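Local coordinates for protein ATP:cob(I)alamin adenosyltransferase (Salmonella enterica subsp. enterica serovar Livingstone, PDB 5CX7) that probably converts cob(I)alamin to adenosylcobalamin, the cofactor of propanediol dehydratase, and is represented here by its heme-binding C-terminal domain, at residues V10-S13 with F14-H18; L17-L20 with T21-A24. All blocks are in the same frame, centred on the assembly; numbering follows the deposited sequence.

Contact 1 (V10-S13 with F14-H18); sequences VALS and FHDLH. With HEM (protoporphyrin IX containing Fe), chain B.
Ser-13 and Asp-16 form a capping box at the start of helix 14-31. Ser-13 holds OG between its backbone N and carbonyl carbon (chi1 63°), where OG accepts from Asp-16 N at 3.0 Å. Ser-13 N donates almost straight to Asp-16 OD2, also 3.0 Å, meeting the anti side of the carboxylate 28° out of its plane. Leu-17 N closes the first helical turn on Ser-13 O at 3.0 Å. Packing is tight toward the sheet: Leu-12 lays CD2 against Asp-16 CB, while its CD1 meets Leu-17 CD2 at 3.9 Å, the two leucines crossing at about a right angle beside Ile-39. The other side is looser: the His-15 imidazole turns outward and Phe-14 stays largely exposed. Phe-14 sends CZ to the heme methyl CMA (3.6 Å), with heme CHB at its ring edge and His-18 CB above one face, toward its rim. One turn on, His-18 NE2 binds the heme iron at 2.0 Å, and His-18 of the second subunit is the other axial ligand. Asp-16 OD2 also forms a salt bridge with Arg-112, which probably favours the charged carboxylate and ties the helix start to the sheet.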
loop_
_atom_site.group_PDB
_atom_site.type_symbol
_atom_site.label_atom_id
_atom_site.label_comp_id
_atom_site.label_asym_id
_atom_site.label_seq_id
_atom_site.Cartn_x
_atom_site.Cartn_y
_atom_site.Cartn_z
ATOM N N VAL E 10 -34.033 2.685 14.712
ATOM C CA VAL E 10 -33.147 3.660 15.252
ATOM C C VAL E 10 -32.011 4.060 14.288
ATOM O O VAL E 10 -31.408 4.916 14.702
ATOM C CB VAL E 10 -32.625 3.409 16.721
ATOM C CG1 VAL E 10 -33.750 3.015 17.644
ATOM C CG2 VAL E 10 -31.710 2.233 16.647
ATOM N N ALA E 11 -31.719 3.535 13.082
ATOM C CA ALA E 11 -30.594 4.058 12.250
ATOM C C ALA E 11 -30.604 5.562 12.065
ATOM O O ALA E 11 -31.591 6.232 12.336
ATOM C CB ALA E 11 -30.600 3.393 10.859
ATOM N N LEU E 12 -29.488 6.119 11.599
ATOM C CA LEU E 12 -29.468 7.526 11.205
ATOM C C LEU E 12 -30.321 7.826 9.989
ATOM O O LEU E 12 -30.126 7.228 8.953
ATOM C CB LEU E 12 -28.011 8.007 10.907
ATOM C CG LEU E 12 -27.082 7.996 12.127
ATOM C CD1 LEU E 12 -25.603 8.121 11.651
ATOM C CD2 LEU E 12 -27.370 9.091 13.124
ATOM N N SER E 13 -31.243 8.786 10.123
ATOM C CA SER E 13 -32.131 9.190 9.049
ATOM C C SER E 13 -31.438 10.264 8.252
ATOM O O SER E 13 -30.442 10.828 8.724
ATOM C CB SER E 13 -33.429 9.755 9.661
ATOM O OG SER E 13 -33.175 10.926 10.442
ATOM N N PHE E 14 -32.054 10.646 7.129
ATOM C CA PHE E 14 -31.650 11.812 6.368
ATOM C C PHE E 14 -31.571 13.038 7.233
ATOM O O PHE E 14 -30.553 13.787 7.276
ATOM C CB PHE E 14 -32.576 12.139 5.169
ATOM C CG PHE E 14 -32.312 13.532 4.583
ATOM C CD1 PHE E 14 -31.232 13.758 3.816
ATOM C CD2 PHE E 14 -33.070 14.626 4.996
ATOM C CE1 PHE E 14 -30.936 15.029 3.337
ATOM C CE2 PHE E 14 -32.783 15.914 4.559
ATOM C CZ PHE E 14 -31.695 16.112 3.720
ATOM N N HIS E 15 -32.637 13.301 7.979
ATOM C CA HIS E 15 -32.642 14.414 8.894
ATOM C C HIS E 15 -31.491 14.371 9.936
ATOM O O HIS E 15 -30.891 15.389 10.293
ATOM C CB HIS E 15 -34.026 14.497 9.616
ATOM C CG HIS E 15 -34.116 15.614 10.615
ATOM N ND1 HIS E 15 -34.382 16.933 10.281
ATOM C CD2 HIS E 15 -33.983 15.590 11.959
ATOM C CE1 HIS E 15 -34.390 17.674 11.375
ATOM N NE2 HIS E 15 -34.182 16.879 12.404
ATOM N N ASP E 16 -31.259 13.225 10.542
ATOM C CA ASP E 16 -30.118 13.091 11.491
ATOM C C ASP E 16 -28.799 13.530 10.851
ATOM O O ASP E 16 -28.023 14.235 11.451
ATOM C CB ASP E 16 -29.935 11.652 11.955
ATOM C CG ASP E 16 -31.065 11.149 12.854
ATOM O OD1 ASP E 16 -31.542 11.910 13.707
ATOM O OD2 ASP E 16 -31.315 9.904 12.903
ATOM N N LEU E 17 -28.547 12.997 9.670
ATOM C CA LEU E 17 -27.277 13.264 8.960
ATOM C C LEU E 17 -27.165 14.736 8.622
ATOM O O LEU E 17 -26.107 15.338 8.760
ATOM C CB LEU E 17 -27.231 12.434 7.657
ATOM C CG LEU E 17 -27.162 10.907 7.864
ATOM C CD1 LEU E 17 -27.381 10.172 6.540
ATOM C CD2 LEU E 17 -25.899 10.434 8.550
ATOM N N HIS E 18 -28.253 15.291 8.085
ATOM C CA HIS E 18 -28.300 16.649 7.684
ATOM C C HIS E 18 -28.040 17.590 8.856
ATOM O O HIS E 18 -27.278 18.527 8.704
ATOM C CB HIS E 18 -29.639 16.960 6.982
ATOM C CG HIS E 18 -29.613 18.256 6.235
ATOM N ND1 HIS E 18 -30.082 19.433 6.781
ATOM C CD2 HIS E 18 -29.124 18.579 5.009
ATOM C CE1 HIS E 18 -29.899 20.430 5.931
ATOM N NE2 HIS E 18 -29.330 19.921 4.879
HETATM C CHA HEM B . -31.987 22.219 3.305
HETATM C CHB HEM B . -29.732 18.360 1.375
HETATM C CHC HEM B . -25.741 19.935 3.601
HETATM C CHD HEM B . -27.931 23.943 5.107
HETATM C C1A HEM B . -31.701 21.056 2.664
HETATM C C2A HEM B . -32.669 20.241 2.062
HETATM C C3A HEM B . -32.032 19.154 1.527
HETATM C C4A HEM B . -30.666 19.282 1.756
HETATM C CMA HEM B . -32.678 17.986 0.801
HETATM C CAA HEM B . -34.176 20.468 2.036
HETATM C CBA HEM B . -34.750 19.597 3.182
HETATM C CGA HEM B . -35.948 20.196 3.878
HETATM O O1A HEM B . -37.093 19.753 3.599
HETATM O O2A HEM B . -35.779 21.105 4.734
HETATM C C1B HEM B . -28.422 18.458 1.798
HETATM C C2B HEM B . -27.446 17.501 1.516
HETATM C C3B HEM B . -26.313 17.933 2.138
HETATM C C4B HEM B . -26.639 19.196 2.844
HETATM C CMB HEM B . -27.699 16.251 0.664
HETATM C CAB HEM B . -25.038 17.196 2.042
HETATM C CBB HEM B . -23.872 17.513 2.554
HETATM C C1C HEM B . -25.972 21.149 4.226
HETATM C C2C HEM B . -24.995 21.877 4.969
HETATM C C3C HEM B . -25.646 23.048 5.393
HETATM C C4C HEM B . -26.994 22.972 4.897
HETATM C CMC HEM B . -23.538 21.464 5.240
HETATM C CAC HEM B . -25.178 24.222 6.203
HETATM C CBC HEM B . -23.977 24.413 6.689
HETATM C C1D HEM B . -29.231 23.741 4.701
HETATM C C2D HEM B . -30.198 24.789 5.041
HETATM C C3D HEM B . -31.372 24.323 4.565
HETATM C C4D HEM B . -31.067 23.016 3.918
HETATM C CMD HEM B . -29.897 26.093 5.763
HETATM C CAD HEM B . -32.717 25.056 4.633
HETATM C CBD HEM B . -33.291 25.219 6.043
HETATM C CGD HEM B . -34.520 24.372 6.290
HETATM O O1D HEM B . -35.576 24.895 6.777
HETATM O O2D HEM B . -34.466 23.139 6.044
HETATM N NA HEM B . -30.463 20.431 2.490
HETATM N NB HEM B . -27.909 19.419 2.564
HETATM N NC HEM B . -27.180 21.796 4.245
HETATM N ND HEM B . -29.788 22.688 4.037
HETATM FE FE HEM B . -28.910 21.090 3.336
#

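Contact 2 (L17-L20 with T21-A24); sequences LHQL and TRAA. With HEM (protoporphyrin IX containing Fe), chain B.
The guanidinium of Arg-22 carries the heme methyl CMD over the centre of one face, with CZ 3.4 Å from that carbon. The imidazole of His-18 has heme C1B at its edge, in the ring plane, and Arg-22 CD approaches it obliquely, 4.4 Å from His-18 CE1. Both side chains leave the helix with CG opposite the backbone N, and Arg-22 stays extended from there to NE (chi2 169°, chi3 175°), which carries its aliphatic part past the porphyrin rim: Arg-22 CG lies 3.8 Å from the heme vinyl carbon CAC. A salt bridge from NE to Glu-26, one turn further on, holds the charged end in place. Helix 14-31 of this HbpS-like domain packs one side on the antiparallel sheet and offers His-18 and Arg-22, one turn apart, to the heme. Their backbones are joined directly too, Arg-22 N donating to His-18 O at 2.9 Å. Thr-21 binds Leu-17 O twice, through N at 3.1 Å and through OG1 at 2.8 Å, the two donors arriving from opposite faces of the carbonyl plane. The buried hydroxyl thereby finds an acceptor within the helix, while Thr-21 CG2 comes 3.9 Å from heme CMC. Away from the heme, Leu-20 and Ala-24 pack on strand 36-41 through Ile-39 and Val-37, and Ala-24 also touches Ile-133 and Ala-137 of helix 127-139.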
loop_
_atom_site.group_PDB
_atom_site.type_symbol
_atom_site.label_atom_id
_atom_site.label_comp_id
_atom_site.label_asym_id
_atom_site.label_seq_id
_atom_site.Cartn_x
_atom_site.Cartn_y
_atom_site.Cartn_z
ATOM N N LEU E 17 -28.547 12.997 9.670
ATOM C CA LEU E 17 -27.277 13.264 8.960
ATOM C C LEU E 17 -27.165 14.736 8.622
ATOM O O LEU E 17 -26.107 15.338 8.760
ATOM C CB LEU E 17 -27.231 12.434 7.657
ATOM C CG LEU E 17 -27.162 10.907 7.864
ATOM C CD1 LEU E 17 -27.381 10.172 6.540
ATOM C CD2 LEU E 17 -25.899 10.434 8.550
ATOM N N HIS E 18 -28.253 15.291 8.085
ATOM C CA HIS E 18 -28.300 16.649 7.684
ATOM C C HIS E 18 -28.040 17.590 8.856
ATOM O O HIS E 18 -27.278 18.527 8.704
ATOM C CB HIS E 18 -29.639 16.960 6.982
ATOM C CG HIS E 18 -29.613 18.256 6.235
ATOM N ND1 HIS E 18 -30.082 19.433 6.781
ATOM C CD2 HIS E 18 -29.124 18.579 5.009
ATOM C CE1 HIS E 18 -29.899 20.430 5.931
ATOM N NE2 HIS E 18 -29.330 19.921 4.879
ATOM N N GLN E 19 -28.709 17.353 9.965
ATOM C CA GLN E 19 -28.589 18.171 11.164
ATOM C C GLN E 19 -27.246 18.059 11.812
ATOM O O GLN E 19 -26.712 19.062 12.225
ATOM C CB GLN E 19 -29.708 17.907 12.202
ATOM C CG GLN E 19 -31.054 18.316 11.653
ATOM C CD GLN E 19 -31.055 19.769 11.174
ATOM O OE1 GLN E 19 -30.952 20.670 11.999
ATOM N NE2 GLN E 19 -31.226 20.006 9.880
ATOM N N LEU E 20 -26.683 16.853 11.854
ATOM C CA LEU E 20 -25.342 16.687 12.370
ATOM C C LEU E 20 -24.371 17.515 11.581
ATOM O O LEU E 20 -23.549 18.226 12.181
ATOM C CB LEU E 20 -24.880 15.224 12.308
ATOM C CG LEU E 20 -25.389 14.268 13.373
ATOM C CD1 LEU E 20 -25.106 12.819 12.996
ATOM C CD2 LEU E 20 -24.812 14.591 14.735
ATOM N N THR E 21 -24.468 17.435 10.281
ATOM C CA THR E 21 -23.544 18.087 9.377
ATOM C C THR E 21 -23.658 19.624 9.419
ATOM O O THR E 21 -22.698 20.354 9.629
ATOM C CB THR E 21 -23.703 17.602 7.975
ATOM O OG1 THR E 21 -23.585 16.182 7.914
ATOM C CG2 THR E 21 -22.600 18.205 7.095
ATOM N N ARG E 22 -24.871 20.103 9.319
ATOM C CA ARG E 22 -25.130 21.513 9.514
ATOM C C ARG E 22 -24.686 22.062 10.837
ATOM O O ARG E 22 -24.111 23.117 10.869
ATOM C CB ARG E 22 -26.590 21.721 9.353
ATOM C CG ARG E 22 -27.058 23.130 9.365
ATOM C CD ARG E 22 -28.522 23.327 8.940
ATOM N NE ARG E 22 -28.750 24.748 9.152
ATOM C CZ ARG E 22 -29.941 25.348 9.084
ATOM N NH1 ARG E 22 -31.037 24.677 8.749
ATOM N NH2 ARG E 22 -30.024 26.625 9.368
ATOM N N ALA E 23 -25.044 21.407 11.937
ATOM C CA ALA E 23 -24.667 21.889 13.261
ATOM C C ALA E 23 -23.161 21.879 13.433
ATOM O O ALA E 23 -22.624 22.794 14.070
ATOM C CB ALA E 23 -25.295 21.052 14.347
ATOM N N ALA E 24 -22.460 20.874 12.873
ATOM C CA ALA E 24 -21.012 20.857 12.987
ATOM C C ALA E 24 -20.437 22.044 12.257
ATOM O O ALA E 24 -19.569 22.761 12.779
ATOM C CB ALA E 24 -20.403 19.544 12.428
HETATM C CHA HEM B . -31.987 22.219 3.305
HETATM C CHB HEM B . -29.732 18.360 1.375
HETATM C CHC HEM B . -25.741 19.935 3.601
HETATM C CHD HEM B . -27.931 23.943 5.107
HETATM C C1A HEM B . -31.701 21.056 2.664
HETATM C C2A HEM B . -32.669 20.241 2.062
HETATM C C3A HEM B . -32.032 19.154 1.527
HETATM C C4A HEM B . -30.666 19.282 1.756
HETATM C CMA HEM B . -32.678 17.986 0.801
HETATM C CAA HEM B . -34.176 20.468 2.036
HETATM C CBA HEM B . -34.750 19.597 3.182
HETATM C CGA HEM B . -35.948 20.196 3.878
HETATM O O1A HEM B . -37.093 19.753 3.599
HETATM O O2A HEM B . -35.779 21.105 4.734
HETATM C C1B HEM B . -28.422 18.458 1.798
HETATM C C2B HEM B . -27.446 17.501 1.516
HETATM C C3B HEM B . -26.313 17.933 2.138
HETATM C C4B HEM B . -26.639 19.196 2.844
HETATM C CMB HEM B . -27.699 16.251 0.664
HETATM C CAB HEM B . -25.038 17.196 2.042
HETATM C CBB HEM B . -23.872 17.513 2.554
HETATM C C1C HEM B . -25.972 21.149 4.226
HETATM C C2C HEM B . -24.995 21.877 4.969
HETATM C C3C HEM B . -25.646 23.048 5.393
HETATM C C4C HEM B . -26.994 22.972 4.897
HETATM C CMC HEM B . -23.538 21.464 5.240
HETATM C CAC HEM B . -25.178 24.222 6.203
HETATM C CBC HEM B . -23.977 24.413 6.689
HETATM C C1D HEM B . -29.231 23.741 4.701
HETATM C C2D HEM B . -30.198 24.789 5.041
HETATM C C3D HEM B . -31.372 24.323 4.565
HETATM C C4D HEM B . -31.067 23.016 3.918
HETATM C CMD HEM B . -29.897 26.093 5.763
HETATM C CAD HEM B . -32.717 25.056 4.633
HETATM C CBD HEM B . -33.291 25.219 6.043
HETATM C CGD HEM B . -34.520 24.372 6.290
HETATM O O1D HEM B . -35.576 24.895 6.777
HETATM O O2D HEM B . -34.466 23.139 6.044
HETATM N NA HEM B . -30.463 20.431 2.490
HETATM N NB HEM B . -27.909 19.419 2.564
HETATM N NC HEM B . -27.180 21.796 4.245
HETATM N ND HEM B . -29.788 22.688 4.037
HETATM FE FE HEM B . -28.910 21.090 3.336
#

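Overall arrangement
Contact 1 comes first along the chain and contact 2 follows on the same helix, 14-31, their centres 9 Å apart and their segments overlapping at Leu-17 and His-18. The loop 10-13 leads into the helix, so contact 1 fixes its beginning and contact 2 covers the next turns. Both back onto strand 36-41 of the four-stranded antiparallel sheet, both touch the second subunit and both reach the same heme. The two contacts hold four of the six pocket residues, and Val-25 on the same helix is a fifth. Because the iron is shared with His-18 of the second subunit, the helix carries the heme at a place where two copies of the domain meet.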